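Local coordinates for AGR_C_1268p (Agrobacterium tumefaciens str. C58, PDB 2GHS), which is probably a gluconolactonase of the SMP-30 (regucalcin) family that depends on a bound divalent metal ion, at residues L76-G81 and A277-D282; D138-P143 and G234-A239; A146-T151 and N182-S187; H242-R247 and L312-K317; G251-Y256 and S284-T289. One frame throughout, in Å; residues are numbered along the deposited sequence. Where two conformers were deposited one is given.

Contact 1. Residues L76-G81 and A277-D282; sequences LHLASG and AFIGPD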
# COMPACT_ATOMS: atom_id res chain seq x y z
N LEU A 76 -9.70 -8.90 -8.69
CA LEU A 76 -10.93 -9.43 -8.13
C LEU A 76 -12.07 -8.51 -8.47
O LEU A 76 -12.14 -7.39 -7.98
CB LEU A 76 -10.82 -9.53 -6.60
CG LEU A 76 -12.09 -10.06 -5.89
CD1 LEU A 76 -12.42 -11.47 -6.34
CD2 LEU A 76 -11.95 -9.99 -4.38
N HIS A 77 -13.01 -9.02 -9.26
CA HIS A 77 -14.24 -8.28 -9.54
C HIS A 77 -15.19 -8.48 -8.35
O HIS A 77 -15.66 -9.58 -8.11
CB HIS A 77 -14.91 -8.79 -10.83
CG HIS A 77 -16.14 -8.03 -11.20
ND1 HIS A 77 -17.42 -8.51 -10.98
CD2 HIS A 77 -16.29 -6.77 -11.69
CE1 HIS A 77 -18.29 -7.59 -11.36
NE2 HIS A 77 -17.63 -6.53 -11.79
N LEU A 78 -15.48 -7.41 -7.63
CA LEU A 78 -16.09 -7.57 -6.31
C LEU A 78 -17.46 -8.19 -6.30
O LEU A 78 -17.76 -9.08 -5.47
CB LEU A 78 -16.18 -6.23 -5.61
CG LEU A 78 -14.88 -5.63 -5.12
CD1 LEU A 78 -15.25 -4.45 -4.25
CD2 LEU A 78 -14.06 -6.65 -4.36
N ALA A 79 -18.31 -7.69 -7.18
CA ALA A 79 -19.71 -8.07 -7.18
C ALA A 79 -19.90 -9.53 -7.49
O ALA A 79 -20.81 -10.18 -6.93
CB ALA A 79 -20.47 -7.22 -8.19
N SER A 80 -19.04 -10.06 -8.37
CA SER A 80 -19.16 -11.42 -8.84
C SER A 80 -18.21 -12.40 -8.14
O SER A 80 -18.43 -13.62 -8.19
CB SER A 80 -18.86 -11.43 -10.33
OG SER A 80 -17.49 -11.19 -10.57
N GLY A 81 -17.14 -11.87 -7.55
CA GLY A 81 -16.10 -12.70 -6.94
C GLY A 81 -15.14 -13.33 -7.94
O GLY A 81 -14.33 -14.17 -7.56
N ALA A 277 -7.13 -0.90 1.81
CA ALA A 277 -7.59 -0.18 0.61
C ALA A 277 -9.09 0.11 0.73
O ALA A 277 -9.82 -0.74 1.20
CB ALA A 277 -7.30 -0.97 -0.65
N PHE A 278 -9.54 1.30 0.31
CA PHE A 278 -10.95 1.59 0.19
C PHE A 278 -11.53 0.90 -1.03
O PHE A 278 -10.96 1.00 -2.12
CB PHE A 278 -11.21 3.09 0.09
CG PHE A 278 -10.67 3.88 1.25
CD1 PHE A 278 -11.13 3.60 2.55
CD2 PHE A 278 -9.73 4.88 1.07
CE1 PHE A 278 -10.65 4.30 3.66
CE2 PHE A 278 -9.25 5.61 2.17
CZ PHE A 278 -9.70 5.30 3.46
N ILE A 279 -12.67 0.25 -0.84
CA ILE A 279 -13.32 -0.50 -1.91
C ILE A 279 -14.82 -0.27 -1.85
O ILE A 279 -15.37 0.26 -0.88
CB ILE A 279 -13.02 -2.05 -1.85
CG1 ILE A 279 -13.60 -2.67 -0.58
CG2 ILE A 279 -11.57 -2.30 -1.96
CD1 ILE A 279 -13.64 -4.17 -0.61
N GLY A 280 -15.50 -0.75 -2.88
CA GLY A 280 -16.93 -0.61 -3.00
C GLY A 280 -17.37 0.70 -3.65
O GLY A 280 -16.57 1.64 -3.79
N PRO A 281 -18.64 0.76 -4.04
CA PRO A 281 -19.11 1.87 -4.85
C PRO A 281 -19.08 3.21 -4.18
O PRO A 281 -19.09 4.23 -4.89
CB PRO A 281 -20.56 1.47 -5.21
CG PRO A 281 -20.90 0.36 -4.33
CD PRO A 281 -19.65 -0.30 -3.89
N ASP A 282 -19.05 3.24 -2.86
CA ASP A 282 -18.94 4.53 -2.18
C ASP A 282 -17.59 4.72 -1.45
O ASP A 282 -17.48 5.56 -0.57
CB ASP A 282 -20.07 4.67 -1.18
CG ASP A 282 -21.44 4.76 -1.85
OD1 ASP A 282 -21.54 5.27 -3.01
OD2 ASP A 282 -22.43 4.35 -1.19

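Contact 2. Residues D138-P143 and G234-A239; sequences DGRMHP and GSVCDA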
# COMPACT_ATOMS: atom_id res chain seq x y z
N ASP A 138 6.04 -0.08 -0.88
CA ASP A 138 4.80 0.68 -0.72
C ASP A 138 4.77 1.90 -1.65
O ASP A 138 5.77 2.59 -1.83
CB ASP A 138 4.81 1.18 0.71
CG ASP A 138 3.54 1.92 1.08
OD1 ASP A 138 2.42 1.42 0.77
OD2 ASP A 138 3.67 3.00 1.70
N GLY A 139 3.62 2.21 -2.20
CA GLY A 139 3.51 3.46 -2.96
C GLY A 139 2.07 3.92 -2.92
O GLY A 139 1.17 3.14 -2.60
N ARG A 140 1.84 5.20 -3.19
CA ARG A 140 0.46 5.71 -3.25
C ARG A 140 0.41 6.97 -4.11
O ARG A 140 1.35 7.74 -4.13
CB ARG A 140 -0.10 5.98 -1.85
CG ARG A 140 -1.65 6.12 -1.86
CD ARG A 140 -2.30 6.03 -0.53
NE ARG A 140 -1.94 4.80 0.15
CZ ARG A 140 -2.45 3.62 -0.14
NH1 ARG A 140 -3.37 3.52 -1.07
NH2 ARG A 140 -2.03 2.53 0.50
N MSE A 141 -0.73 7.17 -4.78
CA MSE A 141 -0.99 8.34 -5.61
C MSE A 141 -1.40 9.57 -4.80
O MSE A 141 -2.28 9.50 -3.93
CB MSE A 141 -2.10 8.02 -6.62
CG MSE A 141 -1.71 7.05 -7.71
SE MSE A 141 -0.27 7.78 -8.78
CE MSE A 141 -1.00 9.54 -9.09
N HIS A 142 -0.78 10.70 -5.13
CA HIS A 142 -1.12 12.00 -4.62
C HIS A 142 -2.20 12.59 -5.57
O HIS A 142 -2.15 12.35 -6.78
CB HIS A 142 0.15 12.87 -4.54
CG HIS A 142 -0.11 14.22 -3.98
ND1 HIS A 142 -0.53 15.27 -4.74
CD2 HIS A 142 -0.08 14.68 -2.71
CE1 HIS A 142 -0.75 16.32 -3.98
NE2 HIS A 142 -0.48 15.99 -2.73
N PRO A 143 -3.15 13.38 -5.04
CA PRO A 143 -4.19 13.94 -5.90
C PRO A 143 -3.75 14.85 -7.07
O PRO A 143 -4.53 15.07 -8.02
CB PRO A 143 -5.13 14.65 -4.94
CG PRO A 143 -4.53 14.65 -3.69
CD PRO A 143 -3.42 13.65 -3.63
N GLY A 234 1.41 -0.68 5.40
CA GLY A 234 0.68 0.23 4.53
C GLY A 234 -0.42 0.97 5.25
O GLY A 234 -0.93 0.50 6.29
N SER A 235 -0.72 2.16 4.73
CA SER A 235 -1.79 3.01 5.27
C SER A 235 -2.63 3.70 4.23
O SER A 235 -2.14 4.03 3.14
CB SER A 235 -1.21 4.12 6.13
OG SER A 235 -0.53 3.61 7.27
N VAL A 236 -3.87 3.95 4.62
CA VAL A 236 -4.78 4.87 3.89
C VAL A 236 -5.20 5.97 4.84
O VAL A 236 -5.06 5.88 6.04
CB VAL A 236 -5.97 4.18 3.24
CG1 VAL A 236 -5.52 3.24 2.12
CG2 VAL A 236 -6.83 3.47 4.28
N CYS A 237 -5.68 7.06 4.26
CA CYS A 237 -6.13 8.22 4.99
C CYS A 237 -7.57 8.52 4.53
O CYS A 237 -7.84 8.65 3.32
CB CYS A 237 -5.16 9.37 4.75
SG CYS A 237 -5.50 10.85 5.68
N ASP A 238 -8.52 8.52 5.48
CA ASP A 238 -9.92 8.66 5.12
C ASP A 238 -10.34 10.13 4.87
O ASP A 238 -9.53 11.05 4.89
CB ASP A 238 -10.84 7.91 6.11
CG ASP A 238 -10.93 8.57 7.47
OD1 ASP A 238 -10.59 9.76 7.60
OD2 ASP A 238 -11.37 7.87 8.45
N ALA A 239 -11.63 10.34 4.61
CA ALA A 239 -12.11 11.63 4.16
C ALA A 239 -12.04 12.65 5.29
O ALA A 239 -12.06 13.85 5.02
CB ALA A 239 -13.54 11.53 3.67
O HOH W 1 0.56 2.95 2.17

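Contact 3. Residues A146-T151 and N182-S187; sequences ALWIGT and NSICFS. With EDO (1,2-ethanediol), chain D.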
# COMPACT_ATOMS: atom_id res chain seq x y z
N ALA A 146 0.77 12.82 -9.23
CA ALA A 146 2.11 12.29 -8.98
C ALA A 146 2.06 11.11 -8.01
O ALA A 146 1.21 11.05 -7.09
CB ALA A 146 2.99 13.36 -8.40
N LEU A 147 2.96 10.15 -8.26
CA LEU A 147 3.08 8.94 -7.43
C LEU A 147 4.18 9.19 -6.40
O LEU A 147 5.22 9.75 -6.75
CB LEU A 147 3.50 7.76 -8.33
CG LEU A 147 3.85 6.43 -7.64
CD1 LEU A 147 2.59 5.79 -7.04
CD2 LEU A 147 4.54 5.43 -8.64
N TRP A 148 3.98 8.73 -5.18
CA TRP A 148 5.08 8.52 -4.24
C TRP A 148 5.32 6.99 -4.21
O TRP A 148 4.39 6.20 -4.01
CB TRP A 148 4.75 9.01 -2.84
CG TRP A 148 4.85 10.47 -2.59
CD1 TRP A 148 4.61 11.50 -3.47
CD2 TRP A 148 5.11 11.09 -1.34
NE1 TRP A 148 4.75 12.71 -2.84
CE2 TRP A 148 5.05 12.48 -1.53
CE3 TRP A 148 5.40 10.60 -0.06
CZ2 TRP A 148 5.28 13.39 -0.50
CZ3 TRP A 148 5.61 11.51 0.96
CH2 TRP A 148 5.57 12.88 0.72
N ILE A 149 6.57 6.60 -4.33
CA ILE A 149 6.92 5.21 -4.33
C ILE A 149 8.21 4.97 -3.53
O ILE A 149 9.20 5.67 -3.72
CB ILE A 149 7.04 4.68 -5.79
CG1 ILE A 149 7.41 3.19 -5.83
CG2 ILE A 149 8.05 5.46 -6.59
CD1 ILE A 149 6.32 2.29 -5.32
N GLY A 150 8.15 3.97 -2.66
CA GLY A 150 9.26 3.51 -1.87
C GLY A 150 10.05 2.38 -2.49
O GLY A 150 9.51 1.52 -3.21
N THR A 151 11.35 2.37 -2.19
CA THR A 151 12.20 1.24 -2.56
C THR A 151 12.95 0.76 -1.32
O THR A 151 13.00 1.47 -0.28
CB THR A 151 13.22 1.62 -3.60
OG1 THR A 151 14.10 2.60 -3.04
CG2 THR A 151 12.55 2.11 -4.88
N ASN A 182 7.11 2.74 4.14
CA ASN A 182 5.72 2.28 4.27
C ASN A 182 4.82 3.40 4.70
O ASN A 182 5.26 4.56 4.79
CB ASN A 182 5.70 1.09 5.27
CG ASN A 182 5.32 -0.23 4.63
OD1 ASN A 182 4.37 -0.29 3.83
ND2 ASN A 182 5.97 -1.33 5.09
N SER A 183 3.56 3.06 4.93
CA SER A 183 2.53 4.02 5.39
C SER A 183 2.38 5.26 4.59
O SER A 183 1.98 6.29 5.11
CB SER A 183 2.76 4.37 6.86
OG SER A 183 1.65 5.09 7.43
N ILE A 184 2.70 5.18 3.30
CA ILE A 184 2.55 6.35 2.42
C ILE A 184 1.09 6.65 2.15
O ILE A 184 0.32 5.79 1.66
CB ILE A 184 3.33 6.15 1.12
CG1 ILE A 184 4.85 6.01 1.40
CG2 ILE A 184 3.08 7.31 0.20
CD1 ILE A 184 5.60 5.60 0.14
N CYS A 185 0.67 7.85 2.54
CA CYS A 185 -0.67 8.30 2.26
C CYS A 185 -0.75 9.81 2.46
O CYS A 185 0.22 10.45 2.82
CB CYS A 185 -1.71 7.58 3.16
SG CYS A 185 -1.48 7.81 4.90
N PHE A 186 -1.90 10.39 2.15
CA PHE A 186 -2.04 11.82 2.06
C PHE A 186 -3.32 12.34 2.72
O PHE A 186 -4.34 11.67 2.72
CB PHE A 186 -2.03 12.28 0.58
CG PHE A 186 -0.81 11.80 -0.14
CD1 PHE A 186 0.42 12.41 0.05
CD2 PHE A 186 -0.89 10.71 -0.98
CE1 PHE A 186 1.56 11.89 -0.59
CE2 PHE A 186 0.21 10.18 -1.62
CZ PHE A 186 1.46 10.77 -1.43
N SER A 187 -3.26 13.55 3.25
CA SER A 187 -4.42 14.18 3.87
C SER A 187 -5.49 14.51 2.84
O SER A 187 -5.19 14.57 1.63
CB SER A 187 -3.96 15.44 4.60
OG SER A 187 -3.56 16.43 3.69
C1 EDO D . 7.75 -5.29 3.32
O1 EDO D . 7.41 -5.67 1.98
C2 EDO D . 6.44 -4.87 4.01
O2 EDO D . 5.84 -3.74 3.34

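Contact 4. Residues H242-R247 and L312-K317; sequences HIWNAR and LGIEVK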
# COMPACT_ATOMS: atom_id res chain seq x y z
N HIS A 242 -8.28 10.73 9.16
CA HIS A 242 -7.74 9.65 10.01
C HIS A 242 -6.86 8.75 9.18
O HIS A 242 -7.16 8.44 8.02
CB HIS A 242 -8.86 8.81 10.64
CG HIS A 242 -9.62 9.51 11.73
ND1 HIS A 242 -10.36 8.82 12.69
CD2 HIS A 242 -9.83 10.82 11.95
CE1 HIS A 242 -10.92 9.70 13.50
NE2 HIS A 242 -10.62 10.92 13.08
N ILE A 243 -5.80 8.25 9.81
CA ILE A 243 -4.89 7.27 9.19
C ILE A 243 -5.27 5.87 9.66
O ILE A 243 -5.45 5.64 10.85
CB ILE A 243 -3.42 7.62 9.52
CG1 ILE A 243 -3.06 8.98 8.88
CG2 ILE A 243 -2.50 6.46 9.13
CD1 ILE A 243 -1.72 9.47 9.25
N TRP A 244 -5.39 4.95 8.70
CA TRP A 244 -5.70 3.58 8.95
C TRP A 244 -4.48 2.77 8.50
O TRP A 244 -4.17 2.75 7.31
CB TRP A 244 -6.93 3.15 8.16
CG TRP A 244 -8.21 3.86 8.53
CD1 TRP A 244 -8.51 5.17 8.34
CD2 TRP A 244 -9.34 3.28 9.19
NE1 TRP A 244 -9.79 5.43 8.81
CE2 TRP A 244 -10.31 4.28 9.33
CE3 TRP A 244 -9.65 1.99 9.62
CZ2 TRP A 244 -11.58 4.03 9.92
CZ3 TRP A 244 -10.91 1.74 10.20
CH2 TRP A 244 -11.83 2.76 10.35
N ASN A 245 -3.77 2.18 9.45
CA ASN A 245 -2.45 1.56 9.25
C ASN A 245 -2.46 0.07 9.56
O ASN A 245 -2.84 -0.32 10.70
CB ASN A 245 -1.41 2.25 10.15
CG ASN A 245 -0.07 1.59 10.09
OD1 ASN A 245 0.44 1.08 11.11
ND2 ASN A 245 0.54 1.60 8.90
N ALA A 246 -2.05 -0.75 8.60
CA ALA A 246 -1.87 -2.19 8.81
C ALA A 246 -0.63 -2.40 9.69
O ALA A 246 0.43 -1.86 9.40
CB ALA A 246 -1.70 -2.90 7.48
N ARG A 247 -0.77 -3.18 10.75
CA ARG A 247 0.31 -3.39 11.70
C ARG A 247 0.80 -4.83 11.54
O ARG A 247 0.13 -5.78 11.94
CB ARG A 247 -0.17 -3.14 13.14
CG ARG A 247 0.90 -3.22 14.22
CD ARG A 247 1.39 -1.87 14.54
NE ARG A 247 2.51 -1.73 15.47
CZ ARG A 247 3.02 -0.54 15.75
NH1 ARG A 247 2.41 0.54 15.28
NH2 ARG A 247 4.06 -0.42 16.55
N LEU A 312 -13.16 -5.69 6.25
CA LEU A 312 -13.63 -5.48 7.62
C LEU A 312 -15.17 -5.42 7.67
O LEU A 312 -15.81 -5.15 6.63
CB LEU A 312 -13.07 -4.17 8.18
CG LEU A 312 -11.56 -4.05 8.38
CD1 LEU A 312 -11.23 -2.78 9.16
CD2 LEU A 312 -11.03 -5.24 9.12
N GLY A 313 -15.76 -5.63 8.84
CA GLY A 313 -17.20 -5.56 8.99
C GLY A 313 -17.75 -4.16 9.15
O GLY A 313 -18.96 -3.95 9.11
N ILE A 314 -16.86 -3.19 9.32
CA ILE A 314 -17.25 -1.80 9.64
C ILE A 314 -17.22 -0.90 8.43
O ILE A 314 -16.53 -1.12 7.43
CB ILE A 314 -16.37 -1.19 10.76
CG1 ILE A 314 -14.89 -1.18 10.33
CG2 ILE A 314 -16.57 -1.94 12.08
CD1 ILE A 314 -14.31 0.13 10.34
N GLU A 315 -17.98 0.18 8.52
CA GLU A 315 -17.98 1.17 7.49
C GLU A 315 -16.79 2.11 7.64
O GLU A 315 -16.39 2.45 8.76
CB GLU A 315 -19.25 2.00 7.53
CG GLU A 315 -19.44 2.80 6.24
CD GLU A 315 -19.96 4.21 6.42
OE1 GLU A 315 -19.72 4.86 7.49
OE2 GLU A 315 -20.68 4.65 5.49
N VAL A 316 -16.25 2.54 6.49
CA VAL A 316 -15.29 3.62 6.45
C VAL A 316 -15.78 4.72 5.50
O VAL A 316 -16.65 4.48 4.65
CB VAL A 316 -13.91 3.11 6.04
CG1 VAL A 316 -13.38 2.15 7.07
CG2 VAL A 316 -13.98 2.43 4.68
N LYS A 317 -15.30 5.94 5.68
CA LYS A 317 -15.65 7.00 4.77
C LYS A 317 -14.37 7.28 3.99
O LYS A 317 -13.59 8.15 4.36
CB LYS A 317 -16.11 8.26 5.53
CG LYS A 317 -17.26 8.10 6.50
CD LYS A 317 -18.59 7.97 5.80
CE LYS A 317 -19.79 8.10 6.79
NZ LYS A 317 -20.96 7.28 6.33

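Contact 5. Residues G251-Y256 and S284-T289; sequences GAVDRY and SRLLVT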
# COMPACT_ATOMS: atom_id res chain seq x y z
N GLY A 251 -2.00 -8.59 13.41
CA GLY A 251 -3.33 -8.93 12.83
C GLY A 251 -4.32 -7.80 13.09
O GLY A 251 -5.38 -7.99 13.74
N ALA A 252 -3.95 -6.62 12.63
CA ALA A 252 -4.68 -5.39 12.97
C ALA A 252 -4.53 -4.30 11.96
O ALA A 252 -3.46 -4.17 11.33
CB ALA A 252 -4.19 -4.88 14.28
N VAL A 253 -5.58 -3.49 11.86
CA VAL A 253 -5.51 -2.17 11.27
C VAL A 253 -5.77 -1.18 12.42
O VAL A 253 -6.78 -1.29 13.13
CB VAL A 253 -6.53 -1.99 10.11
CG1 VAL A 253 -6.48 -0.55 9.54
CG2 VAL A 253 -6.22 -2.98 8.99
N ASP A 254 -4.80 -0.30 12.62
CA ASP A 254 -4.87 0.73 13.65
C ASP A 254 -5.37 2.02 13.03
O ASP A 254 -4.90 2.45 11.96
CB ASP A 254 -3.49 0.93 14.25
CG ASP A 254 -3.09 -0.21 15.15
OD1 ASP A 254 -4.00 -0.69 15.91
OD2 ASP A 254 -1.91 -0.63 15.12
N ARG A 255 -6.26 2.68 13.75
CA ARG A 255 -6.80 3.97 13.33
C ARG A 255 -6.37 5.08 14.30
O ARG A 255 -6.47 4.96 15.53
CB ARG A 255 -8.31 3.87 13.26
CG ARG A 255 -9.05 5.13 12.91
CD ARG A 255 -10.56 4.89 13.05
NE ARG A 255 -11.41 6.04 12.70
CZ ARG A 255 -12.73 5.99 12.79
NH1 ARG A 255 -13.33 4.88 13.20
NH2 ARG A 255 -13.45 7.03 12.47
N TYR A 256 -5.86 6.13 13.68
CA TYR A 256 -5.38 7.35 14.35
C TYR A 256 -6.14 8.58 13.94
O TYR A 256 -6.36 8.82 12.74
CB TYR A 256 -3.93 7.55 14.00
CG TYR A 256 -3.03 6.36 14.38
CD1 TYR A 256 -2.80 5.31 13.49
CD2 TYR A 256 -2.42 6.31 15.62
CE1 TYR A 256 -1.97 4.23 13.85
CE2 TYR A 256 -1.59 5.24 15.97
CZ TYR A 256 -1.37 4.21 15.09
OH TYR A 256 -0.53 3.14 15.44
N SER A 284 -16.56 2.89 0.75
CA SER A 284 -17.02 2.80 2.16
C SER A 284 -16.75 1.48 2.88
O SER A 284 -17.29 1.26 3.98
CB SER A 284 -18.50 3.14 2.27
OG SER A 284 -19.27 2.18 1.56
N ARG A 285 -15.97 0.60 2.23
CA ARG A 285 -15.51 -0.65 2.83
C ARG A 285 -14.00 -0.71 2.83
O ARG A 285 -13.34 -0.01 2.04
CB ARG A 285 -16.05 -1.86 2.05
CG ARG A 285 -17.51 -1.81 1.76
CD ARG A 285 -18.34 -1.97 3.01
NE ARG A 285 -19.75 -1.92 2.66
CZ ARG A 285 -20.58 -0.90 2.87
NH1 ARG A 285 -20.20 0.22 3.51
NH2 ARG A 285 -21.82 -1.02 2.46
N LEU A 286 -13.45 -1.54 3.71
CA LEU A 286 -12.00 -1.60 3.84
C LEU A 286 -11.50 -3.01 3.58
O LEU A 286 -11.83 -3.94 4.31
CB LEU A 286 -11.55 -1.08 5.20
CG LEU A 286 -10.09 -0.63 5.23
CD1 LEU A 286 -9.87 0.70 4.49
CD2 LEU A 286 -9.55 -0.56 6.64
N LEU A 287 -10.75 -3.14 2.50
CA LEU A 287 -9.99 -4.38 2.17
C LEU A 287 -8.65 -4.38 2.89
O LEU A 287 -8.06 -3.30 3.04
CB LEU A 287 -9.81 -4.44 0.63
CG LEU A 287 -8.98 -5.58 0.00
CD1 LEU A 287 -9.41 -5.75 -1.43
CD2 LEU A 287 -7.49 -5.29 0.05
N VAL A 288 -8.15 -5.55 3.31
CA VAL A 288 -6.89 -5.68 4.05
C VAL A 288 -6.16 -6.90 3.53
O VAL A 288 -6.73 -8.00 3.54
CB VAL A 288 -7.14 -5.86 5.57
CG1 VAL A 288 -5.86 -5.89 6.29
CG2 VAL A 288 -8.07 -4.75 6.10
N THR A 289 -4.95 -6.71 3.00
CA THR A 289 -4.07 -7.78 2.59
C THR A 289 -3.21 -8.25 3.75
O THR A 289 -2.98 -7.54 4.75
CB THR A 289 -3.14 -7.37 1.43
OG1 THR A 289 -2.52 -6.11 1.70
CG2 THR A 289 -3.96 -7.21 0.16

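Contact 1. Residues L76-G81 and A277-D282
The His-77 imidazole, with Ser-80 CB in plane at its edge, is the flat group of the turn that presents Leu-78 to Ile-279 and Gly-280. Ring and hydroxyl are joined by a hydrogen bond between His-77 ND1 and Ser-80 OG (2.7 Å), and Ser-80 N adds a weak bond to the same ND1. The backbone closes the turn with Gly-81 N to His-77 O at 2.8 Å. This holds the loop after strand 72-77 in a compact shape from which Leu-78 points at the other segment.

Across the contact a single methyl does the touching. Leu-78 CD1 lies 4.0 Å from Ile-279 CD1 and equally far from Gly-280 N, so it rests against both a branch end and the backbone where strand 273-279 runs out. Ile-279 sends CG1 between its backbone N and carbonyl carbon (chi1 65°), which carries CD1 toward the leucine. At the backbone angles of Gly-280 a CB would jam against the preceding carbonyl O and crowd Pro-281 CD. Phe-56 of strand 51-57 touches both Leu-78 and Ile-279 and completes the apolar patch. Such sheet-against-sheet packing between neighbouring blades is characteristic of the beta-propeller.

Contact 2. Residues D138-P143 and G234-A239
Water 1 joins Asp-138 and Arg-140 to Ser-235, held by three bonds: it accepts from Arg-140 NH2 (3.1 Å) and from Ser-235 N (3.0 Å), and appears to donate to Asp-138 OD1 (2.8 Å), though other acceptors compete for its protons. The water lies at the edge of the guanidinium, in its plane. Val-236 CG1 sits over one face of that group, 3.8 Å from Arg-140 CZ and displaced toward the rim. The arginine gets there by extending CG anti to the backbone N (chi1 -163°) and then bending at chi3 (-55°), which folds the head back between the strands. Its remaining polar atoms are held from outside: NE bonds Ile-184 O, and NH1 forms a salt bridge with Glu-321. Asp-138 has a second partner too, since OD2 accepts from Ile-184 N.

Strands 138-141 and 234-237 run nearly parallel, at 18° and 8.2 Å between axes, with side chains and water filling the gap instead of direct backbone pairing. Asp-138 also touches Asn-182, a predicted metal ligand, consistent with a second-shell role beside that predicted site. The chemistry is that of a buried arginine whose positive charge is probably balanced by Asp-138, through the water, and by Glu-321, while apolar Val-236 shields one face.

Contact 3. Residues A146-T151 and N182-S187
Aromatic packing comes first: Phe-186 drives its edge into one face of the Trp-148 indole in a T-shaped pair. Its ring and the five-membered ring have centroids 4.8 Å apart and planes at 89°. Phe-186 CZ approaches Trp-148 CG to 3.6 Å, while Phe-186 CE1 stands above the middle of the indole. The CA-CB bond of Phe-186 does not aim at the tryptophan; chi1 of -55° swings its ring across to reach it.

Aliphatic contacts lie beside this pair. Ile-184 divides its branches: CG2 meets Trp-148 CB at 3.9 Å and also approaches the six-membered ring at CE3, whereas CD1 reaches 4.1 Å from Gly-150 N, against a residue that has no side chain to interpose.

The polar bonds go to partners outside the two segments. Trp-148 NE1 is satisfied by Gly-213 O. Asn-182, a predicted ligand of the divalent cation, gives ND2 to O2 of a 1,2-ethanediol at 3.0 Å (148°); ND2 is also bonded to Thr-198 OG1. The diol, probably from the crystallisation liquor, bonds as well to Asn-137, Arg-135 and Glu-52, so it occupies the presumed substrate and metal pocket.

The two strands run antiparallel (axes 8.4 Å apart) without pairing directly. Strand 147-153 is hydrogen-bonded to 134-141 and 161-167, and the 182-186 stretch adjoins 192-197. Strand 134-141 lies against both segments, and Phe-186 places its ring edge-to-face with His-142 just beyond that strand.

Contact 4. Residues H242-R247 and L312-K317
Along residues 242-247 the meeting with Ile-314 and Val-316 falls to Trp-244. Just ahead of it, His-242 anchors the start of the strand by giving its backbone N to Asp-238 OD1. Trp-244 then reaches across with the far rim of its indole. Val-316 CG1 lies over one face in a CH-pi contact, 4.0 Å from the centroid of the six-membered ring and 23° off the normal, offset toward the rim; its nearest atom there is Trp-244 CH2 (3.7 Å). Ile-314 points back at the tryptophan, its CD1 reaching the same Trp-244 CH2 obliquely at the outer rim, at 3.6 Å. Its CG1 occupies the position between backbone N and carbonyl carbon (chi1 60°), which extends CD1 to the indole. Trp-244 NE1 bonds Asp-238 OD2, so a single carboxylate holds both the indole and the backbone of His-242 and fixes the ring's rotation.

On the loop, a salt bridge from Lys-317 NZ to the syn lone pair of Glu-315 OE2 (2.8 Å) lies on the outer side, where both residues are exposed; the Glu-315 side chain leads away from the strand.

Strand 243-248 is paired with 231-237 and 252-256, while 312-317 is the loop that follows strand 309-311 of the next sheet. Tyr-266 of strand 262-267 stacks on Trp-244 and also touches Leu-312 and Ile-314, extending the apolar seam.

Contact 5. Residues G251-Y256 and S284-T289
One side chain, Val-253, carries all of its strand's share of this contact, set against Leu-286 and Val-288, whose own strand opens with a classic beta bulge. Each branch of Val-253 has its own partner. CG2 meets Val-288 CG2 at 3.9 Å, with Val-288 CG1 hardly farther at 4.0 Å, while CG1 lies 4.2 Å from Leu-286 CD2. Both valines hold CG1 anti to the backbone N (chi1 177° for Val-253 and -176° for Val-288), and the two side chains slide past each other in opposite directions, methyl against methyl. Leu-286 extends CG nearly anti to its N (chi1 -159°), which brings CD2 alongside Val-253. All three are buried, and the interface between the segments is wholly aliphatic.

At the bulge Ser-284 and Arg-285 both face Ile-279 on the adjoining strand, so two residues of this strand stand opposite one of its neighbour just before Leu-286.

Leu-286 and Val-288 point from one side of strand 285-290, the partner of 273-279, toward the neighbouring sheet. Val-253 faces them from strand 252-256, which lies between 243-248 and 262-267. Trp-244 and Phe-278 also pack on Leu-286, and Thr-273 touches Val-288. On the sheet carrying Val-253, a salt bridge from Asp-254 to Arg-265 adds to the backbone pairing of 252-256 with its neighbour 262-267.

Overall arrangement
Contact 1 opens first, at 76-81. Contact 2 starts at 138-143, and contact 3, starting at 146-151, closes at 182-187 before contact 2 closes at 234-239; 3 thus lies within 2, and 2 within 1. Contact 4 then opens at 242-247 and contact 5 at 251-256. Contact 1 closes at 277-282, contact 5 at 284-289 and contact 4 at 312-317, so 5 lies within 4 and both cross contact 1. Contact 1 uses strand 273-279 and contact 5 its sheet neighbour 285-290; contacts 4 and 5 set the sheet of 243-248 and 252-256 against that blade and the loop after 309-311. Contacts 2 and 3 tie inner strands together near the presumed metal site.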